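Local coordinates for major capsid protein P2 (Pseudoalteromonas phage pm2, PDB 2VVF) that forms the outer protein shell of the virion as a homotrimeric major capsid protein with a double jelly-roll fold, at residues A[170-181]-A[252-263]. Sequence-based numbering, arbitrary orientation.
Sequences YRIAAIHIKAAG and EQAEIIVEYMGV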
loop_
_atom_site.group_PDB
_atom_site.type_symbol
_atom_site.label_atom_id
_atom_site.label_comp_id
_atom_site.label_asym_id
_atom_site.label_seq_id
_atom_site.Cartn_x
_atom_site.Cartn_y
_atom_site.Cartn_z
ATOM N N TYR A 170 8.070 28.130 3.419
ATOM C CA TYR A 170 6.991 27.227 3.043
ATOM C C TYR A 170 7.415 26.323 1.891
ATOM O O TYR A 170 8.465 26.528 1.284
ATOM C CB TYR A 170 5.742 28.023 2.657
ATOM C CG TYR A 170 5.019 28.627 3.839
ATOM C CD1 TYR A 170 3.785 28.142 4.244
ATOM C CD2 TYR A 170 5.577 29.676 4.557
ATOM C CE1 TYR A 170 3.121 28.688 5.329
ATOM C CE2 TYR A 170 4.923 30.231 5.641
ATOM C CZ TYR A 170 3.694 29.733 6.024
ATOM O OH TYR A 170 3.038 30.278 7.106
ATOM N N ARG A 171 6.589 25.326 1.596
ATOM C CA ARG A 171 6.865 24.392 0.512
ATOM C C ARG A 171 5.656 24.282 -0.404
ATOM O O ARG A 171 4.561 24.720 -0.057
ATOM C CB ARG A 171 7.186 23.003 1.067
ATOM C CG ARG A 171 8.380 22.945 2.001
ATOM C CD ARG A 171 8.815 21.505 2.219
ATOM N NE ARG A 171 10.228 21.396 2.573
ATOM C CZ ARG A 171 11.165 20.910 1.765
ATOM N NH1 ARG A 171 10.845 20.488 0.549
ATOM N NH2 ARG A 171 12.423 20.846 2.174
ATOM N N ILE A 172 5.858 23.673 -1.565
ATOM C CA ILE A 172 4.777 23.452 -2.514
ATOM C C ILE A 172 4.684 21.963 -2.806
ATOM O O ILE A 172 5.603 21.377 -3.377
ATOM C CB ILE A 172 4.965 24.264 -3.806
ATOM C CG1 ILE A 172 4.901 25.763 -3.506
ATOM C CG2 ILE A 172 3.901 23.881 -4.829
ATOM C CD1 ILE A 172 5.170 26.634 -4.712
ATOM N N ALA A 173 3.588 21.349 -2.376
ATOM C CA ALA A 173 3.385 19.921 -2.582
ATOM C C ALA A 173 2.983 19.628 -4.022
ATOM O O ALA A 173 3.459 18.664 -4.623
ATOM C CB ALA A 173 2.334 19.390 -1.616
ATOM N N ALA A 174 2.102 20.459 -4.569
ATOM C CA ALA A 174 1.637 20.267 -5.935
ATOM C C ALA A 174 0.974 21.507 -6.516
ATOM O O ALA A 174 0.606 22.429 -5.793
ATOM C CB ALA A 174 0.688 19.082 -6.003
ATOM N N ILE A 175 0.825 21.513 -7.835
ATOM C CA ILE A 175 0.171 22.604 -8.544
ATOM C C ILE A 175 -0.809 21.987 -9.534
ATOM O O ILE A 175 -0.440 21.121 -10.323
ATOM C CB ILE A 175 1.189 23.506 -9.260
ATOM C CG1 ILE A 175 2.126 24.167 -8.249
ATOM C CG2 ILE A 175 0.474 24.557 -10.097
ATOM C CD1 ILE A 175 3.398 24.716 -8.868
ATOM N N HIS A 176 -2.065 22.407 -9.466
ATOM C CA HIS A 176 -3.085 21.870 -10.358
ATOM C C HIS A 176 -3.630 22.936 -11.295
ATOM O O HIS A 176 -4.261 23.895 -10.857
ATOM C CB HIS A 176 -4.229 21.246 -9.555
ATOM C CG HIS A 176 -3.771 20.329 -8.465
ATOM N ND1 HIS A 176 -3.525 18.990 -8.674
ATOM C CD2 HIS A 176 -3.510 20.560 -7.157
ATOM C CE1 HIS A 176 -3.133 18.434 -7.541
ATOM N NE2 HIS A 176 -3.116 19.365 -6.606
ATOM N N ILE A 177 -3.381 22.761 -12.588
ATOM C CA ILE A 177 -3.863 23.695 -13.596
ATOM C C ILE A 177 -5.204 23.213 -14.136
ATOM O O ILE A 177 -5.278 22.209 -14.846
ATOM C CB ILE A 177 -2.838 23.881 -14.728
ATOM C CG1 ILE A 177 -1.528 24.446 -14.173
ATOM C CG2 ILE A 177 -3.404 24.783 -15.819
ATOM C CD1 ILE A 177 -0.293 23.886 -14.840
ATOM N N LYS A 178 -6.269 23.920 -13.775
ATOM C CA LYS A 178 -7.609 23.554 -14.211
ATOM C C LYS A 178 -7.992 24.267 -15.501
ATOM O O LYS A 178 -8.470 25.402 -15.479
ATOM C CB LYS A 178 -8.628 23.852 -13.113
ATOM C CG LYS A 178 -8.393 23.079 -11.825
ATOM C CD LYS A 178 -9.707 22.617 -11.218
ATOM C CE LYS A 178 -10.282 23.663 -10.279
ATOM N NZ LYS A 178 -11.643 23.295 -9.804
ATOM N N ALA A 179 -7.771 23.589 -16.621
ATOM C CA ALA A 179 -8.087 24.124 -17.941
ATOM C C ALA A 179 -8.354 22.952 -18.876
ATOM O O ALA A 179 -7.825 21.860 -18.673
ATOM C CB ALA A 179 -6.935 24.972 -18.460
ATOM N N ALA A 180 -9.177 23.175 -19.895
ATOM C CA ALA A 180 -9.536 22.107 -20.824
ATOM C C ALA A 180 -8.632 21.955 -22.048
ATOM O O ALA A 180 -8.698 20.939 -22.741
ATOM C CB ALA A 180 -10.989 22.244 -21.250
ATOM N N GLY A 181 -7.798 22.954 -22.322
ATOM C CA GLY A 181 -6.939 22.905 -23.503
ATOM C C GLY A 181 -5.433 22.950 -23.250
ATOM O O GLY A 181 -4.680 23.476 -24.071
ATOM N N GLU A 252 -8.560 30.524 -22.515
ATOM C CA GLU A 252 -9.475 30.484 -21.383
ATOM C C GLU A 252 -8.809 30.943 -20.094
ATOM O O GLU A 252 -7.598 31.166 -20.052
ATOM C CB GLU A 252 -10.005 29.059 -21.197
ATOM C CG GLU A 252 -9.023 28.123 -20.503
ATOM C CD GLU A 252 -8.943 26.757 -21.158
ATOM O OE1 GLU A 252 -9.953 26.023 -21.133
ATOM O OE2 GLU A 252 -7.861 26.408 -21.681
ATOM N N GLN A 253 -9.611 31.090 -19.044
ATOM C CA GLN A 253 -9.087 31.465 -17.740
ATOM C C GLN A 253 -8.953 30.194 -16.917
ATOM O O GLN A 253 -9.936 29.493 -16.665
ATOM C CB GLN A 253 -10.005 32.454 -17.020
ATOM C CG GLN A 253 -9.607 32.674 -15.566
ATOM C CD GLN A 253 -10.507 33.650 -14.843
ATOM O OE1 GLN A 253 -10.247 34.850 -14.820
ATOM N NE2 GLN A 253 -11.554 33.133 -14.212
ATOM N N ALA A 254 -7.722 29.882 -16.533
ATOM C CA ALA A 254 -7.444 28.680 -15.765
ATOM C C ALA A 254 -7.472 28.950 -14.271
ATOM O O ALA A 254 -7.081 30.024 -13.814
ATOM C CB ALA A 254 -6.091 28.112 -16.164
ATOM N N GLU A 255 -7.919 27.960 -13.510
ATOM C CA GLU A 255 -7.908 28.068 -12.061
ATOM C C GLU A 255 -6.694 27.284 -11.583
ATOM O O GLU A 255 -6.645 26.060 -11.715
ATOM C CB GLU A 255 -9.183 27.491 -11.443
ATOM C CG GLU A 255 -9.212 27.615 -9.927
ATOM C CD GLU A 255 -10.376 26.885 -9.285
ATOM O OE1 GLU A 255 -11.327 26.510 -10.004
ATOM O OE2 GLU A 255 -10.345 26.708 -8.048
ATOM N N ILE A 256 -5.691 27.999 -11.086
ATOM C CA ILE A 256 -4.468 27.366 -10.612
ATOM C C ILE A 256 -4.549 27.058 -9.119
ATOM O O ILE A 256 -4.634 27.966 -8.291
ATOM C CB ILE A 256 -3.221 28.217 -10.937
ATOM C CG1 ILE A 256 -3.122 28.488 -12.443
ATOM C CG2 ILE A 256 -1.960 27.522 -10.443
ATOM C CD1 ILE A 256 -3.080 27.240 -13.293
ATOM N N ILE A 257 -4.515 25.772 -8.782
ATOM C CA ILE A 257 -4.559 25.342 -7.389
ATOM C C ILE A 257 -3.146 25.052 -6.904
ATOM O O ILE A 257 -2.434 24.243 -7.497
ATOM C CB ILE A 257 -5.458 24.101 -7.208
ATOM C CG1 ILE A 257 -6.823 24.332 -7.856
ATOM C CG2 ILE A 257 -5.616 23.767 -5.728
ATOM C CD1 ILE A 257 -7.535 25.555 -7.339
ATOM N N VAL A 258 -2.738 25.720 -5.831
ATOM C CA VAL A 258 -1.408 25.512 -5.271
ATOM C C VAL A 258 -1.511 24.988 -3.845
ATOM O O VAL A 258 -2.061 25.652 -2.968
ATOM C CB VAL A 258 -0.558 26.791 -5.333
ATOM C CG1 VAL A 258 0.853 26.519 -4.823
ATOM C CG2 VAL A 258 -0.528 27.345 -6.746
ATOM N N GLU A 259 -0.988 23.787 -3.624
ATOM C CA GLU A 259 -1.007 23.178 -2.302
ATOM C C GLU A 259 0.267 23.541 -1.553
ATOM O O GLU A 259 1.312 22.920 -1.746
ATOM C CB GLU A 259 -1.130 21.657 -2.415
ATOM C CG GLU A 259 -2.479 21.179 -2.922
ATOM C CD GLU A 259 -2.599 19.669 -2.914
ATOM O OE1 GLU A 259 -2.753 19.089 -1.819
ATOM O OE2 GLU A 259 -2.530 19.060 -4.003
ATOM N N TYR A 260 0.182 24.568 -0.715
ATOM C CA TYR A 260 1.327 25.011 0.066
ATOM C C TYR A 260 1.432 24.187 1.343
ATOM O O TYR A 260 0.493 23.487 1.723
ATOM C CB TYR A 260 1.195 26.495 0.420
ATOM C CG TYR A 260 1.384 27.431 -0.753
ATOM C CD1 TYR A 260 2.653 27.822 -1.157
ATOM C CD2 TYR A 260 0.289 27.946 -1.438
ATOM C CE1 TYR A 260 2.827 28.688 -2.220
ATOM C CE2 TYR A 260 0.455 28.812 -2.502
ATOM C CZ TYR A 260 1.723 29.177 -2.889
ATOM O OH TYR A 260 1.889 30.037 -3.948
ATOM N N MET A 261 2.578 24.286 2.007
ATOM C CA MET A 261 2.818 23.570 3.252
ATOM C C MET A 261 3.770 24.377 4.125
ATOM O O MET A 261 4.697 25.012 3.625
ATOM C CB MET A 261 3.442 22.201 2.970
ATOM C CG MET A 261 2.497 21.177 2.371
ATOM S SD MET A 261 3.340 19.617 2.034
ATOM C CE MET A 261 4.869 20.205 1.314
ATOM N N GLY A 262 3.553 24.332 5.433
ATOM C CA GLY A 262 4.407 25.050 6.367
ATOM C C GLY A 262 3.802 25.039 7.768
ATOM O O GLY A 262 2.653 24.660 7.949
ATOM N N VAL A 263 4.593 25.433 8.754
ATOM C CA VAL A 263 4.168 25.522 10.145
ATOM C C VAL A 263 3.273 26.742 10.247
ATOM O O VAL A 263 3.689 27.873 9.967
ATOM C CB VAL A 263 5.381 25.638 11.114
ATOM C CG1 VAL A 263 4.930 25.843 12.531
ATOM C CG2 VAL A 263 6.317 24.436 10.985
#
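His-176 and Glu-259 join side chain to side chain across two antiparallel strands of the C-terminal jelly roll, 171-178 and 252-263. The bond from NE2 of His-176 to OE2 of Glu-259 measures 2.7 Å and is almost straight (175°); the acceptor lies in the imidazole plane and is reached on its anti side. Since ND1 of His-176 also bonds Thr-220 on strand 218-222, ring rotation is fixed from both nitrogens. On the same face, NZ of Lys-178 forms a salt bridge with OE1 of Glu-255 (3.2 Å), the two chains running side by side; the stronger partner of the same NZ is Asp-64 of the N-terminal half, which makes a salt bridge with it. Backbone pairing is regular around His-176, whose N meets Ile-257 O at 2.7 Å, but is interrupted at Ala-173: its psi of -42° breaks the extended course, and both Ala-173 N and Ala-174 O bond Glu-259, the signature of a beta bulge. Ile-172, Ile-175 and Ile-177 pack on the other face with Tyr-260, Val-258 and Ile-256. A bend at chi2 of Ile-256 (-57°) turns its terminal CD1 back toward the neighbouring strand, where it reaches Ile-177 CG1 at 3.3 Å.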